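Local coordinates for Alr3699 protein (Nostoc sp., PDB 4XSU) that belongs to the GT-B glycosyltransferases, with two Rossmann-like domains that hold UDP and glucose in the cleft between them, at residues 23-28 with 44-49; 103-108 with 122-127; 221-226 with 289-294. All coordinates share one frame; numbering follows the deposited sequence.

All three contacts are largely buried, but they divide between the two domains of a GT-B fold. Contacts 1 and 2 belong to the N-terminal domain and touch each other, for instance where Cys24 packs on His127; contact 3 lies in the C-terminal domain, with its centre about 26 Å from that of contact 1 and about 27 Å from that of contact 2. Contact 1 joins two helices by hydrocarbon alone. Contact 2 sets a helix start against a strand and is apolar at one end, polar and hydrated at the other. Contact 3 packs a helix loosely on a loop. Ligands lie beside each: UDP at contact 1, glucose at contacts 2 and 3.

Contact 1. Residues 23-28 with 44-49; sequences LCLIDI and GAFKTL. With UDP (uridine-5'-diphosphate), chain K.
Segments 23-28 and 45-49, both helical, run almost side by side in the same direction, their short axes 10.9 Å apart at closest approach and inclined by 23°, with Leu23 opposite Phe46 and Ile26 opposite Leu49. That spacing leaves the bridging to long side chains, and Phe46 buries more area here than any other residue. Its CG stands anti to the backbone N (chi1 -175°), which carries the ring across to the facing helix, where it is met at its rim. Ile26 CG1 lies in the ring plane, 3.7 Å from Phe46 CE1, as the two side chains slide past each other in opposite directions. Leu25 comes in roughly perpendicular, its CD2 4.0 Å from Phe46 CZ. Both helices are connections of the N-terminal Rossmann-like domain: helix 20-29 links strands 9-13 and 37-40, and helix 45-52 links 37-40 to 57-59. Leu25 accordingly also rests on Phe11 and Val38 of the sheet, and Phe46 on Leu40. Nearly one turn on from Phe46, Leu49 offers a single branch to two partners: its CD1 is 3.9 Å from Leu23 CD2 and 4.0 Å from Ile26 CD1. Leu23 divides its branches in turn, for while CD2 serves this apolar seam, CD1 lies against the ribose of UDP, modelled so close to it that the exact distance is doubtful.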
loop_
_atom_site.group_PDB
_atom_site.type_symbol
_atom_site.label_atom_id
_atom_site.label_comp_id
_atom_site.label_asym_id
_atom_site.label_seq_id
_atom_site.Cartn_x
_atom_site.Cartn_y
_atom_site.Cartn_z
ATOM N N LEU B 23 14.194 -19.563 8.351
ATOM C CA LEU B 23 14.557 -20.951 8.714
ATOM C C LEU B 23 13.401 -21.664 9.414
ATOM O O LEU B 23 13.057 -22.790 9.067
ATOM C CB LEU B 23 15.827 -21.000 9.555
ATOM C CG LEU B 23 17.020 -20.678 8.676
ATOM C CD1 LEU B 23 18.267 -20.480 9.516
ATOM C CD2 LEU B 23 17.201 -21.775 7.650
ATOM N N CYS B 24 12.739 -20.961 10.327
ATOM C CA CYS B 24 11.580 -21.537 11.005
ATOM C C CYS B 24 10.409 -21.899 10.086
ATOM O O CYS B 24 9.686 -22.860 10.345
ATOM C CB CYS B 24 11.122 -20.617 12.117
ATOM S SG CYS B 24 9.792 -21.339 13.088
ATOM N N LEU B 25 10.241 -21.129 9.012
ATOM C CA LEU B 25 9.116 -21.291 8.091
ATOM C C LEU B 25 9.231 -22.559 7.267
ATOM O O LEU B 25 8.213 -23.155 6.866
ATOM C CB LEU B 25 9.043 -20.080 7.156
ATOM C CG LEU B 25 8.004 -20.078 6.040
ATOM C CD1 LEU B 25 6.610 -20.301 6.595
ATOM C CD2 LEU B 25 8.079 -18.770 5.272
ATOM N N ILE B 26 10.471 -22.970 6.995
ATOM C CA ILE B 26 10.705 -24.219 6.265
ATOM C C ILE B 26 10.007 -25.358 7.001
ATOM O O ILE B 26 9.276 -26.144 6.391
ATOM C CB ILE B 26 12.196 -24.539 6.134
ATOM C CG1 ILE B 26 12.917 -23.434 5.367
ATOM C CG2 ILE B 26 12.393 -25.846 5.382
ATOM C CD1 ILE B 26 14.416 -23.447 5.536
ATOM N N ASP B 27 10.195 -25.401 8.322
ATOM C CA ASP B 27 9.635 -26.471 9.170
ATOM C C ASP B 27 8.140 -26.328 9.355
ATOM O O ASP B 27 7.412 -27.344 9.403
ATOM C CB ASP B 27 10.312 -26.474 10.552
ATOM C CG ASP B 27 11.779 -26.810 10.469
ATOM O OD1 ASP B 27 12.064 -27.902 9.931
ATOM O OD2 ASP B 27 12.629 -25.993 10.906
ATOM N N ILE B 28 7.701 -25.066 9.493
ATOM C CA ILE B 28 6.279 -24.734 9.532
ATOM C C ILE B 28 5.613 -25.240 8.256
ATOM O O ILE B 28 4.621 -25.960 8.316
ATOM C CB ILE B 28 6.032 -23.216 9.711
ATOM C CG1 ILE B 28 6.486 -22.741 11.092
ATOM C CG2 ILE B 28 4.555 -22.886 9.612
ATOM C CD1 ILE B 28 6.709 -21.246 11.197
ATOM N N GLY B 44 16.706 -14.760 -3.206
ATOM C CA GLY B 44 17.960 -14.972 -2.472
ATOM C C GLY B 44 18.114 -16.415 -2.053
ATOM O O GLY B 44 17.376 -17.315 -2.522
ATOM N N ALA B 45 19.063 -16.626 -1.151
ATOM C CA ALA B 45 19.401 -17.984 -0.676
ATOM C C ALA B 45 18.198 -18.827 -0.177
ATOM O O ALA B 45 18.119 -20.046 -0.430
ATOM C CB ALA B 45 20.457 -17.870 0.407
ATOM N N PHE B 46 17.256 -18.151 0.494
ATOM C CA PHE B 46 16.079 -18.790 1.068
ATOM C C PHE B 46 15.229 -19.525 0.033
ATOM O O PHE B 46 14.630 -20.551 0.332
ATOM C CB PHE B 46 15.260 -17.740 1.840
ATOM C CG PHE B 46 14.077 -18.293 2.597
ATOM C CD1 PHE B 46 14.110 -19.562 3.181
ATOM C CD2 PHE B 46 12.934 -17.521 2.761
ATOM C CE1 PHE B 46 13.021 -20.052 3.880
ATOM C CE2 PHE B 46 11.846 -18.007 3.459
ATOM C CZ PHE B 46 11.889 -19.274 4.020
ATOM N N LYS B 47 15.189 -19.015 -1.192
ATOM C CA LYS B 47 14.407 -19.646 -2.258
ATOM C C LYS B 47 14.980 -21.006 -2.593
ATOM O O LYS B 47 14.241 -21.989 -2.746
ATOM C CB LYS B 47 14.405 -18.770 -3.523
ATOM C CG LYS B 47 13.656 -19.377 -4.711
ATOM C CD LYS B 47 13.915 -18.574 -5.978
ATOM C CE LYS B 47 13.341 -19.260 -7.208
ATOM N NZ LYS B 47 13.574 -18.475 -8.453
ATOM N N THR B 48 16.305 -21.038 -2.730
ATOM C CA THR B 48 17.043 -22.276 -2.945
ATOM C C THR B 48 16.676 -23.295 -1.859
ATOM O O THR B 48 16.214 -24.396 -2.167
ATOM C CB THR B 48 18.566 -22.030 -2.929
ATOM O OG1 THR B 48 18.909 -20.959 -3.825
ATOM C CG2 THR B 48 19.308 -23.285 -3.339
ATOM N N LEU B 49 16.836 -22.921 -0.592
ATOM C CA LEU B 49 16.483 -23.844 0.492
ATOM C C LEU B 49 15.096 -24.444 0.300
ATOM O O LEU B 49 14.931 -25.668 0.360
ATOM C CB LEU B 49 16.539 -23.164 1.859
ATOM C CG LEU B 49 17.881 -22.632 2.337
ATOM C CD1 LEU B 49 17.807 -22.271 3.811
ATOM C CD2 LEU B 49 19.001 -23.637 2.112
HETATM N N1 UDP K . 22.406 -19.688 11.066
HETATM C C2 UDP K . 23.075 -20.168 9.921
HETATM N N3 UDP K . 24.201 -19.578 9.501
HETATM C C4 UDP K . 24.706 -18.527 10.159
HETATM C C5 UDP K . 24.065 -18.036 11.290
HETATM C C6 UDP K . 22.896 -18.641 11.733
HETATM O O2 UDP K . 22.617 -21.148 9.295
HETATM O O4 UDP K . 25.759 -17.986 9.754
HETATM C "C1'" UDP K . 21.175 -20.338 11.520
HETATM C "C2'" UDP K . 21.378 -20.900 12.918
HETATM O "O2'" UDP K . 21.139 -22.310 12.919
HETATM C "C3'" UDP K . 20.371 -20.202 13.809
HETATM C "C4'" UDP K . 19.600 -19.245 12.912
HETATM O "O4'" UDP K . 20.118 -19.376 11.585
HETATM O "O3'" UDP K . 19.478 -21.160 14.384
HETATM C "C5'" UDP K . 19.749 -17.805 13.383
HETATM O "O5'" UDP K . 18.510 -17.348 13.921
HETATM P PA UDP K . 18.432 -16.776 15.423
HETATM O O1A UDP K . 19.646 -17.263 16.178
HETATM O O2A UDP K . 17.049 -17.051 15.962
HETATM O O3A UDP K . 18.580 -15.188 15.203
HETATM P PB UDP K . 17.659 -14.423 14.126
HETATM O O1B UDP K . 18.470 -14.473 12.853
HETATM O O2B UDP K . 16.390 -15.239 14.088
HETATM O O3B UDP K . 17.494 -13.040 14.706
#

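Contact 2. Residues 103-108 with 122-127; sequences NTQKAL and LVYHLH. With GLC (alpha-D-glucopyranose), chain J; SO4 (sulfate ion), chain L.
Asn103 O and His125 O, two acceptors, approach to 3.5 Å, with a water lodged beside them between the segments. This water donates to Asn103 O and accepts from His127 N; its leg to His125 O, modelled at 2.5 Å, is too short to be trusted in detail. Nearby a direct bond runs from His127 NE2 to Asn103 OD1, 2.7 Å long with an N-H...O angle of 147°. The oxygen sits practically in the imidazole plane, whereas the donor is tilted out of the carbonyl plane of the amide. Asn103 reaches the ring because its CG is anti to the backbone N (chi1 -156°), and its ND2 is bound to Asp13, which helps fix the amide's rotation. His127 also lies against the glucose, though the sugar is modelled too close to it for the distances to carry weight.

Farther along, the chemistry turns apolar. Leu108 CD2 stands over the centre of the Tyr124 ring, 3.8 Å from the centroid and only 10° off the normal, a CH-pi contact; Leu126 CB lies over the opposite face, toward the rim. The second branch, Leu108 CD1, meets Leu122 CD2 at 3.8 Å. Thr104 N-caps the helix through a weak bond from Ala107 N to its OG1, which is also bonded to Gln14. The contact lies within a beta-alpha-beta crossover of a Rossmann-like domain, parallel neighbouring strands 99-102 and 122-126 joined by helix 105-118, with its glucose-contacting loop at the C-terminal end of the second strand.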
loop_
_atom_site.group_PDB
_atom_site.type_symbol
_atom_site.label_atom_id
_atom_site.label_comp_id
_atom_site.label_asym_id
_atom_site.label_seq_id
_atom_site.Cartn_x
_atom_site.Cartn_y
_atom_site.Cartn_z
ATOM N N ASN B 103 4.408 -14.447 7.711
ATOM C CA ASN B 103 5.521 -14.755 8.589
ATOM C C ASN B 103 6.361 -13.593 9.023
ATOM O O ASN B 103 7.196 -13.793 9.870
ATOM C CB ASN B 103 6.429 -15.830 7.978
ATOM C CG ASN B 103 7.235 -16.586 9.038
ATOM O OD1 ASN B 103 6.673 -17.208 9.942
ATOM N ND2 ASN B 103 8.545 -16.504 8.949
ATOM N N THR B 104 6.188 -12.408 8.427
ATOM C CA THR B 104 6.938 -11.189 8.826
ATOM C C THR B 104 6.048 -9.948 8.804
ATOM O O THR B 104 4.909 -9.990 8.344
ATOM C CB THR B 104 8.145 -10.942 7.910
ATOM O OG1 THR B 104 7.705 -10.702 6.566
ATOM C CG2 THR B 104 9.099 -12.163 7.895
ATOM N N GLN B 105 6.564 -8.844 9.306
ATOM C CA GLN B 105 5.823 -7.599 9.342
ATOM C C GLN B 105 5.297 -7.165 7.960
ATOM O O GLN B 105 4.078 -6.984 7.766
ATOM C CB GLN B 105 6.680 -6.495 9.951
ATOM C CG GLN B 105 6.759 -6.603 11.455
ATOM C CD GLN B 105 7.502 -5.452 12.124
ATOM O OE1 GLN B 105 7.338 -4.295 11.767
ATOM N NE2 GLN B 105 8.314 -5.772 13.127
ATOM N N LYS B 106 6.176 -7.042 6.984
ATOM C CA LYS B 106 5.730 -6.625 5.662
ATOM C C LYS B 106 4.771 -7.622 5.090
ATOM O O LYS B 106 3.845 -7.256 4.357
ATOM C CB LYS B 106 6.891 -6.415 4.694
ATOM C CG LYS B 106 7.731 -5.237 5.092
ATOM C CD LYS B 106 8.882 -5.027 4.135
ATOM C CE LYS B 106 9.764 -3.899 4.655
ATOM N NZ LYS B 106 11.065 -3.860 3.939
ATOM N N ALA B 107 4.986 -8.887 5.408
ATOM C CA ALA B 107 4.101 -9.910 4.902
ATOM C C ALA B 107 2.731 -9.810 5.578
ATOM O O ALA B 107 1.742 -10.344 5.083
ATOM C CB ALA B 107 4.706 -11.274 5.113
ATOM N N LEU B 108 2.672 -9.135 6.714
ATOM C CA LEU B 108 1.404 -8.979 7.402
ATOM C C LEU B 108 0.605 -7.835 6.752
ATOM O O LEU B 108 -0.602 -7.937 6.560
ATOM C CB LEU B 108 1.623 -8.714 8.890
ATOM C CG LEU B 108 0.393 -8.192 9.607
ATOM C CD1 LEU B 108 -0.703 -9.250 9.575
ATOM C CD2 LEU B 108 0.747 -7.760 11.013
ATOM N N LEU B 122 -6.599 -14.938 7.792
ATOM C CA LEU B 122 -5.202 -14.588 7.880
ATOM C C LEU B 122 -4.654 -15.020 9.227
ATOM O O LEU B 122 -5.271 -14.750 10.285
ATOM C CB LEU B 122 -5.029 -13.081 7.749
ATOM C CG LEU B 122 -3.667 -12.456 8.108
ATOM C CD1 LEU B 122 -2.641 -12.635 6.992
ATOM C CD2 LEU B 122 -3.844 -10.972 8.433
ATOM N N VAL B 123 -3.479 -15.656 9.176
ATOM C CA VAL B 123 -2.708 -15.956 10.379
ATOM C C VAL B 123 -1.448 -15.152 10.394
ATOM O O VAL B 123 -0.726 -15.095 9.403
ATOM C CB VAL B 123 -2.339 -17.436 10.464
ATOM C CG1 VAL B 123 -1.382 -17.667 11.615
ATOM C CG2 VAL B 123 -3.593 -18.284 10.652
ATOM N N TYR B 124 -1.181 -14.546 11.533
ATOM C CA TYR B 124 0.086 -13.870 11.762
ATOM C C TYR B 124 1.059 -14.709 12.652
ATOM O O TYR B 124 0.855 -14.865 13.861
ATOM C CB TYR B 124 -0.176 -12.533 12.448
ATOM C CG TYR B 124 1.048 -11.653 12.696
ATOM C CD1 TYR B 124 2.182 -11.713 11.888
ATOM C CD2 TYR B 124 1.030 -10.718 13.707
ATOM C CE1 TYR B 124 3.269 -10.862 12.121
ATOM C CE2 TYR B 124 2.104 -9.871 13.936
ATOM C CZ TYR B 124 3.212 -9.947 13.145
ATOM O OH TYR B 124 4.261 -9.089 13.432
ATOM N N HIS B 125 2.145 -15.192 12.069
ATOM C CA HIS B 125 3.191 -15.821 12.865
ATOM C C HIS B 125 4.163 -14.778 13.282
ATOM O O HIS B 125 4.891 -14.258 12.442
ATOM C CB HIS B 125 3.917 -16.905 12.092
ATOM C CG HIS B 125 4.517 -17.943 12.987
ATOM N ND1 HIS B 125 4.275 -19.293 12.837
ATOM C CD2 HIS B 125 5.307 -17.817 14.084
ATOM C CE1 HIS B 125 4.914 -19.953 13.788
ATOM N NE2 HIS B 125 5.548 -19.082 14.556
ATOM N N LEU B 126 4.187 -14.483 14.574
ATOM C CA LEU B 126 5.008 -13.406 15.121
ATOM C C LEU B 126 6.386 -13.941 15.600
ATOM O O LEU B 126 6.435 -14.780 16.489
ATOM C CB LEU B 126 4.257 -12.783 16.286
ATOM C CG LEU B 126 4.939 -11.669 17.047
ATOM C CD1 LEU B 126 5.202 -10.478 16.150
ATOM C CD2 LEU B 126 4.091 -11.253 18.243
ATOM N N HIS B 127 7.483 -13.476 15.000
ATOM C CA HIS B 127 8.839 -13.901 15.378
ATOM C C HIS B 127 9.587 -12.740 15.985
ATOM O O HIS B 127 10.777 -12.836 16.219
ATOM C CB HIS B 127 9.630 -14.407 14.164
ATOM C CG HIS B 127 9.045 -15.612 13.505
ATOM N ND1 HIS B 127 9.099 -16.874 14.062
ATOM C CD2 HIS B 127 8.407 -15.753 12.320
ATOM C CE1 HIS B 127 8.519 -17.742 13.246
ATOM N NE2 HIS B 127 8.092 -17.084 12.178
HETATM C C1 GLC J . 12.877 -14.661 14.831
HETATM C C2 GLC J . 13.367 -14.077 16.158
HETATM C C3 GLC J . 14.225 -15.040 16.980
HETATM C C4 GLC J . 13.750 -16.487 16.842
HETATM C C5 GLC J . 13.415 -16.894 15.403
HETATM C C6 GLC J . 11.970 -17.373 15.305
HETATM O O1 GLC J . 13.018 -13.676 13.800
HETATM O O2 GLC J . 14.121 -12.887 15.896
HETATM O O3 GLC J . 14.183 -14.655 18.359
HETATM O O4 GLC J . 14.763 -17.362 17.352
HETATM O O5 GLC J . 13.617 -15.829 14.471
HETATM O O6 GLC J . 11.866 -18.689 15.862
HETATM S S SO4 L . 13.586 -7.179 3.944
HETATM O O1 SO4 L . 12.269 -7.240 3.264
HETATM O O2 SO4 L . 14.637 -7.480 2.935
HETATM O O3 SO4 L . 13.655 -8.220 5.001
HETATM O O4 SO4 L . 13.788 -5.838 4.560
HETATM O O HOH W 1 6.858 -12.688 12.267
#

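Contact 3. Residues 221-226 with 289-294; sequences QHILID and TSTAPE. With GLC (alpha-D-glucopyranose), chain J.
Ile223 and Thr291 make the closest approach between helix 221-226 and loop 289-294, a methylene against a methyl with Ile223 CG1 3.8 Å from Thr291 CG2. The torsions of the two threonines turn their methyls toward the helix. In Thr289 (chi1 64°) the hydroxyl is tucked between the backbone N and the carbonyl carbon, leaving CG2 anti to the carbonyl carbon and directed at the helix, 4.3 Å from Leu224 CB. Thr291 adopts the same type of rotamer (chi1 40°), so its methyl too is presented to the helix, where the Ile223 side chain crosses it at a slant. That methyl also touches the imidazole of His222, 4.4 Å from CE1, while Ile223 CG1 covers part of one face of the same ring.

The polar ends are engaged elsewhere. Thr289 OG1 is hydrogen-bonded chiefly to Gly220 O, just ahead of the helix, with Lys219 O and, on the neighbouring strand, His211 NE2 also within bonding distance; Thr291 OG1 has a weak bond to Trp218 O; His222 ND1 pairs with Tyr250. Farther along the loop, Glu294 bends at its second torsion (chi2 83°), bringing its carboxylate back to Ser290, whose OG donates to Glu294 OE1 at 2.9 Å, nearly along the C-O axis. Glu294 OE2 receives a weak bond from GLC O3 at 3.3 Å and forms a salt bridge with Lys219. The helix therefore meets the loop through nondirectional methyl packing, whereas hydroxyl and carboxylate bonds tie the loop to residues 218-220, with a weak bond from the glucose at Glu294.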
loop_
_atom_site.group_PDB
_atom_site.type_symbol
_atom_site.label_atom_id
_atom_site.label_comp_id
_atom_site.label_asym_id
_atom_site.label_seq_id
_atom_site.Cartn_x
_atom_site.Cartn_y
_atom_site.Cartn_z
ATOM N N GLN B 221 28.164 -9.516 19.310
ATOM C CA GLN B 221 29.448 -10.211 19.098
ATOM C C GLN B 221 30.569 -9.453 19.801
ATOM O O GLN B 221 31.520 -10.047 20.276
ATOM C CB GLN B 221 29.802 -10.367 17.630
ATOM C CG GLN B 221 28.995 -11.420 16.868
ATOM C CD GLN B 221 27.664 -10.882 16.388
ATOM O OE1 GLN B 221 27.319 -9.727 16.669
ATOM N NE2 GLN B 221 26.918 -11.700 15.658
ATOM N N HIS B 222 30.443 -8.139 19.876
ATOM C CA HIS B 222 31.433 -7.325 20.553
ATOM C C HIS B 222 31.461 -7.489 22.059
ATOM O O HIS B 222 32.360 -6.967 22.722
ATOM C CB HIS B 222 31.188 -5.856 20.241
ATOM C CG HIS B 222 29.908 -5.329 20.794
ATOM N ND1 HIS B 222 28.676 -5.681 20.281
ATOM C CD2 HIS B 222 29.667 -4.469 21.810
ATOM C CE1 HIS B 222 27.730 -5.063 20.964
ATOM N NE2 HIS B 222 28.305 -4.317 21.892
ATOM N N ILE B 223 30.460 -8.150 22.624
ATOM C CA ILE B 223 30.475 -8.389 24.062
ATOM C C ILE B 223 31.364 -9.591 24.308
ATOM O O ILE B 223 32.209 -9.561 25.195
ATOM C CB ILE B 223 29.055 -8.593 24.661
ATOM C CG1 ILE B 223 28.213 -7.325 24.482
ATOM C CG2 ILE B 223 29.126 -8.913 26.148
ATOM C CD1 ILE B 223 28.781 -6.076 25.153
ATOM N N LEU B 224 31.169 -10.636 23.513
ATOM C CA LEU B 224 31.992 -11.825 23.595
ATOM C C LEU B 224 33.454 -11.451 23.389
ATOM O O LEU B 224 34.345 -11.897 24.136
ATOM C CB LEU B 224 31.566 -12.844 22.533
ATOM C CG LEU B 224 32.502 -14.031 22.368
ATOM C CD1 LEU B 224 32.814 -14.614 23.741
ATOM C CD2 LEU B 224 31.894 -15.115 21.477
ATOM N N ILE B 225 33.707 -10.627 22.376
ATOM C CA ILE B 225 35.074 -10.259 22.060
ATOM C C ILE B 225 35.678 -9.564 23.262
ATOM O O ILE B 225 36.777 -9.915 23.662
ATOM C CB ILE B 225 35.178 -9.386 20.799
ATOM C CG1 ILE B 225 34.870 -10.244 19.564
ATOM C CG2 ILE B 225 36.561 -8.744 20.694
ATOM C CD1 ILE B 225 34.644 -9.432 18.309
ATOM N N ASP B 226 34.966 -8.614 23.859
ATOM C CA ASP B 226 35.477 -7.970 25.064
ATOM C C ASP B 226 35.771 -9.010 26.176
ATOM O O ASP B 226 36.709 -8.848 26.967
ATOM C CB ASP B 226 34.528 -6.866 25.561
ATOM C CG ASP B 226 34.952 -5.471 25.119
ATOM O OD1 ASP B 226 36.151 -5.252 24.903
ATOM O OD2 ASP B 226 34.093 -4.571 25.005
ATOM N N THR B 289 24.755 -13.692 23.076
ATOM C CA THR B 289 25.194 -12.481 23.781
ATOM C C THR B 289 24.414 -11.205 23.462
ATOM O O THR B 289 24.927 -10.094 23.679
ATOM C CB THR B 289 26.682 -12.211 23.454
ATOM O OG1 THR B 289 26.842 -11.917 22.040
ATOM C CG2 THR B 289 27.521 -13.441 23.867
ATOM N N SER B 290 23.187 -11.348 22.972
ATOM C CA SER B 290 22.377 -10.196 22.532
ATOM C C SER B 290 22.223 -9.108 23.582
ATOM O O SER B 290 21.833 -9.389 24.698
ATOM C CB SER B 290 20.999 -10.660 22.100
ATOM O OG SER B 290 21.112 -11.584 21.023
ATOM N N THR B 291 22.529 -7.869 23.197
ATOM C CA THR B 291 22.366 -6.689 24.041
ATOM C C THR B 291 20.928 -6.101 24.036
ATOM O O THR B 291 20.662 -5.059 24.664
ATOM C CB THR B 291 23.312 -5.576 23.573
ATOM O OG1 THR B 291 23.332 -5.562 22.146
ATOM C CG2 THR B 291 24.700 -5.826 24.057
ATOM N N ALA B 292 20.020 -6.753 23.316
ATOM C CA ALA B 292 18.624 -6.374 23.321
ATOM C C ALA B 292 17.846 -7.677 23.346
ATOM O O ALA B 292 18.340 -8.683 22.849
ATOM C CB ALA B 292 18.272 -5.539 22.088
ATOM N N PRO B 293 16.643 -7.667 23.946
ATOM C CA PRO B 293 15.974 -8.930 24.221
ATOM C C PRO B 293 15.751 -9.792 22.996
ATOM O O PRO B 293 15.258 -9.306 21.991
ATOM C CB PRO B 293 14.638 -8.488 24.843
ATOM C CG PRO B 293 14.933 -7.173 25.503
ATOM C CD PRO B 293 15.962 -6.524 24.605
ATOM N N GLU B 294 16.045 -11.064 23.118
ATOM C CA GLU B 294 15.931 -11.972 22.028
ATOM C C GLU B 294 14.579 -12.568 22.022
ATOM O O GLU B 294 14.149 -13.048 23.027
ATOM C CB GLU B 294 16.920 -13.094 22.210
ATOM C CG GLU B 294 16.917 -14.099 21.090
ATOM C CD GLU B 294 17.753 -13.653 19.934
ATOM O OE1 GLU B 294 18.793 -13.041 20.149
ATOM O OE2 GLU B 294 17.369 -13.916 18.810
HETATM C C1 GLC J . 12.877 -14.661 14.831
HETATM C C2 GLC J . 13.367 -14.077 16.158
HETATM C C3 GLC J . 14.225 -15.040 16.980
HETATM C C4 GLC J . 13.750 -16.487 16.842
HETATM C C5 GLC J . 13.415 -16.894 15.403
HETATM C C6 GLC J . 11.970 -17.373 15.305
HETATM O O1 GLC J . 13.018 -13.676 13.800
HETATM O O2 GLC J . 14.121 -12.887 15.896
HETATM O O3 GLC J . 14.183 -14.655 18.359
HETATM O O4 GLC J . 14.763 -17.362 17.352
HETATM O O5 GLC J . 13.617 -15.829 14.471
HETATM O O6 GLC J . 11.866 -18.689 15.862
#